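Local structure of CRISPR-associated endoribonuclease Cas6 1 (Methanocaldococcus jannaschii DSM 2661, 5YI6) at residues Met5-Glu10 / Leu81-Pro86. The protein is an RNA-binding endoribonuclease that probably processes CRISPR transcripts into the guide RNAs of antiviral defence. Sequence-based numbering, arbitrary orientation.
Sequences MRIELE and LYISSP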
ATOM      1  N   MET A   5       9.513   9.229  -1.671  1.00 19.72           N
ATOM      2  CA  MET A   5       8.732  10.108  -0.822  1.00 18.38           C
ATOM      3  C   MET A   5       7.555   9.325  -0.261  1.00 21.44           C
ATOM      4  O   MET A   5       6.938   8.516  -0.972  1.00 15.84           O
ATOM      5  CB  MET A   5       8.227  11.342  -1.576  1.00 19.55           C
ATOM      6  CG  MET A   5       7.548  12.359  -0.670  1.00 25.65           C
ATOM      7  SD  MET A   5       7.217  13.827  -1.658  1.00 27.21           S
ATOM      8  CE  MET A   5       6.641  14.927  -0.347  1.00 23.59           C
ATOM      9  N   ARG A   6       7.291   9.554   1.025  1.00 19.96           N
ATOM     10  CA  ARG A   6       6.115   9.033   1.713  1.00 15.14           C
ATOM     11  C   ARG A   6       5.338  10.201   2.310  1.00 11.97           C
ATOM     12  O   ARG A   6       5.932  11.105   2.911  1.00 15.28           O
ATOM     13  CB  ARG A   6       6.500   8.047   2.828  1.00 14.31           C
ATOM     14  CG  ARG A   6       5.272   7.599   3.670  1.00 14.58           C
ATOM     15  CD  ARG A   6       5.645   6.542   4.727  1.00 16.83           C
ATOM     16  NE  ARG A   6       6.125   5.312   4.065  1.00 15.82           N
ATOM     17  CZ  ARG A   6       5.926   4.084   4.541  1.00 17.95           C
ATOM     18  NH1 ARG A   6       5.277   3.907   5.695  1.00 15.40           N
ATOM     19  NH2 ARG A   6       6.365   3.016   3.861  1.00 16.30           N
ATOM     20  N   ILE A   7       4.007  10.184   2.155  1.00 15.61           N
ATOM     21  CA  ILE A   7       3.169  11.203   2.767  1.00 15.19           C
ATOM     22  C   ILE A   7       2.043  10.533   3.545  1.00 15.20           C
ATOM     23  O   ILE A   7       1.618   9.404   3.269  1.00 12.88           O
ATOM     24  CB  ILE A   7       2.586  12.230   1.766  1.00 19.46           C
ATOM     25  CG1 ILE A   7       1.709  11.560   0.733  1.00 19.67           C
ATOM     26  CG2 ILE A   7       3.728  13.038   1.026  1.00 16.61           C
ATOM     27  CD1 ILE A   7       0.241  11.549   1.052  1.00 24.44           C
ATOM     28  N   GLU A   8       1.616  11.230   4.562  1.00 12.76           N
ATOM     29  CA  GLU A   8       0.418  10.919   5.328  1.00 12.71           C
ATOM     30  C   GLU A   8      -0.669  11.925   4.956  1.00 16.59           C
ATOM     31  O   GLU A   8      -0.575  13.106   5.311  1.00 18.22           O
ATOM     32  CB  GLU A   8       0.770  10.998   6.808  1.00 13.14           C
ATOM     33  CG  GLU A   8      -0.490  10.872   7.713  1.00 20.12           C
ATOM     34  CD  GLU A   8      -0.164  11.235   9.138  1.00 26.74           C
ATOM     35  OE1 GLU A   8      -0.421  12.392   9.551  1.00 23.46           O
ATOM     36  OE2 GLU A   8       0.361  10.356   9.839  1.00 23.71           O
ATOM     37  N   LEU A   9      -1.722  11.469   4.283  1.00 14.35           N
ATOM     38  CA  LEU A   9      -2.849  12.332   3.986  1.00 14.99           C
ATOM     39  C   LEU A   9      -3.745  12.354   5.200  1.00 18.03           C
ATOM     40  O   LEU A   9      -4.225  11.294   5.625  1.00 19.76           O
ATOM     41  CB  LEU A   9      -3.703  11.867   2.814  1.00 22.04           C
ATOM     42  CG  LEU A   9      -3.442  12.100   1.363  1.00 37.16           C
ATOM     43  CD1 LEU A   9      -4.733  11.660   0.615  1.00 27.90           C
ATOM     44  CD2 LEU A   9      -3.136  13.587   1.190  1.00 29.37           C
ATOM     45  N   GLU A  10      -3.991  13.558   5.722  1.00 16.56           N
ATOM     46  CA  GLU A  10      -4.865  13.733   6.873  1.00 16.20           C
ATOM     47  C   GLU A  10      -6.274  13.975   6.362  1.00 19.00           C
ATOM     48  O   GLU A  10      -6.525  14.986   5.695  1.00 20.42           O
ATOM     49  CB  GLU A  10      -4.364  14.922   7.713  1.00 18.61           C
ATOM     50  CG  GLU A  10      -2.882  14.751   8.071  1.00 26.95           C
ATOM     51  CD  GLU A  10      -2.330  15.857   8.985  1.00 32.50           C
ATOM     52  OE1 GLU A  10      -3.060  16.810   9.308  1.00 40.48           O
ATOM     53  OE2 GLU A  10      -1.153  15.761   9.357  1.00 40.42           O
ATOM     54  N   LEU A  81      -4.258   8.303   5.614  1.00 14.62           N
ATOM     55  CA  LEU A  81      -3.956   7.422   4.490  1.00 11.86           C
ATOM     56  C   LEU A  81      -2.492   7.651   4.129  1.00 12.07           C
ATOM     57  O   LEU A  81      -2.109   8.770   3.814  1.00 15.00           O
ATOM     58  CB  LEU A  81      -4.895   7.720   3.309  1.00 11.04           C
ATOM     59  CG  LEU A  81      -4.584   7.035   1.971  1.00 14.39           C
ATOM     60  CD1 LEU A  81      -4.749   5.516   2.174  1.00 14.76           C
ATOM     61  CD2 LEU A  81      -5.488   7.565   0.868  1.00 15.04           C
ATOM     62  N   TYR A  82      -1.680   6.605   4.172  1.00 12.45           N
ATOM     63  CA  TYR A  82      -0.256   6.724   3.844  1.00 13.37           C
ATOM     64  C   TYR A  82      -0.075   6.320   2.388  1.00 14.57           C
ATOM     65  O   TYR A  82      -0.653   5.321   1.956  1.00 13.52           O
ATOM     66  CB  TYR A  82       0.601   5.814   4.735  1.00 11.19           C
ATOM     67  CG  TYR A  82       0.431   6.223   6.168  1.00 15.95           C
ATOM     68  CD1 TYR A  82       1.285   7.152   6.735  1.00 21.23           C
ATOM     69  CD2 TYR A  82      -0.683   5.793   6.913  1.00 18.88           C
ATOM     70  CE1 TYR A  82       1.091   7.606   8.057  1.00 22.82           C
ATOM     71  CE2 TYR A  82      -0.885   6.240   8.230  1.00 26.26           C
ATOM     72  CZ  TYR A  82       0.009   7.153   8.788  1.00 31.76           C
ATOM     73  OH  TYR A  82      -0.188   7.619  10.085  1.00 30.68           O
ATOM     74  N   ILE A  83       0.737   7.098   1.640  1.00 12.74           N
ATOM     75  CA  ILE A  83       0.987   6.845   0.222  1.00 15.05           C
ATOM     76  C   ILE A  83       2.476   7.054  -0.003  1.00 13.89           C
ATOM     77  O   ILE A  83       3.053   8.008   0.527  1.00 12.92           O
ATOM     78  CB  ILE A  83       0.211   7.800  -0.715  1.00 14.91           C
ATOM     79  CG1 ILE A  83      -1.262   7.948  -0.292  1.00 22.95           C
ATOM     80  CG2 ILE A  83       0.333   7.308  -2.177  1.00 13.91           C
ATOM     81  CD1 ILE A  83      -2.127   8.937  -1.189  1.00 18.83           C
ATOM     82  N   SER A  84       3.103   6.163  -0.765  1.00 11.75           N
ATOM     83  CA  SER A  84       4.552   6.307  -0.940  1.00 11.72           C
ATOM     84  C   SER A  84       4.977   5.780  -2.305  1.00 14.36           C
ATOM     85  O   SER A  84       4.327   4.909  -2.896  1.00 14.23           O
ATOM     86  CB  SER A  84       5.350   5.581   0.145  1.00 15.77           C
ATOM     87  OG  SER A  84       5.112   4.174   0.093  1.00 23.18           O
ATOM     88  N   SER A  85       6.128   6.280  -2.762  1.00 14.35           N
ATOM     89  CA  SER A  85       6.686   5.798  -4.022  1.00 13.78           C
ATOM     90  C   SER A  85       8.190   6.045  -4.019  1.00 17.06           C
ATOM     91  O   SER A  85       8.649   7.049  -3.450  1.00 16.73           O
ATOM     92  CB  SER A  85       6.042   6.519  -5.219  1.00 16.68           C
ATOM     93  OG  SER A  85       6.639   6.092  -6.449  1.00 15.37           O
ATOM     94  N   PRO A  86       8.982   5.194  -4.691  1.00 15.94           N
ATOM     95  CA  PRO A  86      10.376   5.588  -4.954  1.00 17.96           C
ATOM     96  C   PRO A  86      10.461   6.748  -5.941  1.00 21.26           C
ATOM     97  O   PRO A  86      11.547   7.296  -6.126  1.00 20.57           O
ATOM     98  CB  PRO A  86      11.022   4.295  -5.504  1.00 14.66           C
ATOM     99  CG  PRO A  86       9.849   3.489  -6.104  1.00 19.37           C
ATOM    100  CD  PRO A  86       8.680   3.818  -5.157  1.00 15.38           C
TER
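Glu8 sets CG anti to its backbone N (chi1 172°) and Tyr82 sets CG anti to its carbonyl carbon (chi1 -61°), so that the two side chains run abreast out of the same face of the sheet. Glu8 CG rests 3.6 Å from Tyr82 CE1, and Glu8 OE2 reaches Tyr82 OH at 2.8 Å. The carboxylate stands 80° to the ring plane, and the hydrogen bond from OH is weak; the stronger partner of Glu8 OE2 is Arg63, by a salt bridge. Further along this face, Arg6 CB meets Ser84 CB at 3.8 Å, while Arg6 NE makes a salt bridge to Glu223 and NH2 hydrogen-bonds the backbone O of Tyr222 and Val237.

On the other face four side chains pack as apolar pairs: Leu9 CD1 lies 4.2 Å from Leu81 CD2, and Ile7 CD1 lies 4.1 Å from Ile83 CG1. Three hydrogen-bonded antiparallel pairs, Met5-Ser85, Ile7-Ile83 and Leu9-Leu81, fix the register; Ile7 N to Ile83 O, 2.9 Å, is nearly straight.

This is the central β1-β3 pair of a ferredoxin-like (RRM-type) domain of the RAMP family. Strand 109-118 flanks 5-10, strand 56-57 flanks 81-85, and helix 88-101 packs over the Met5, Ile7 and Ser85 side.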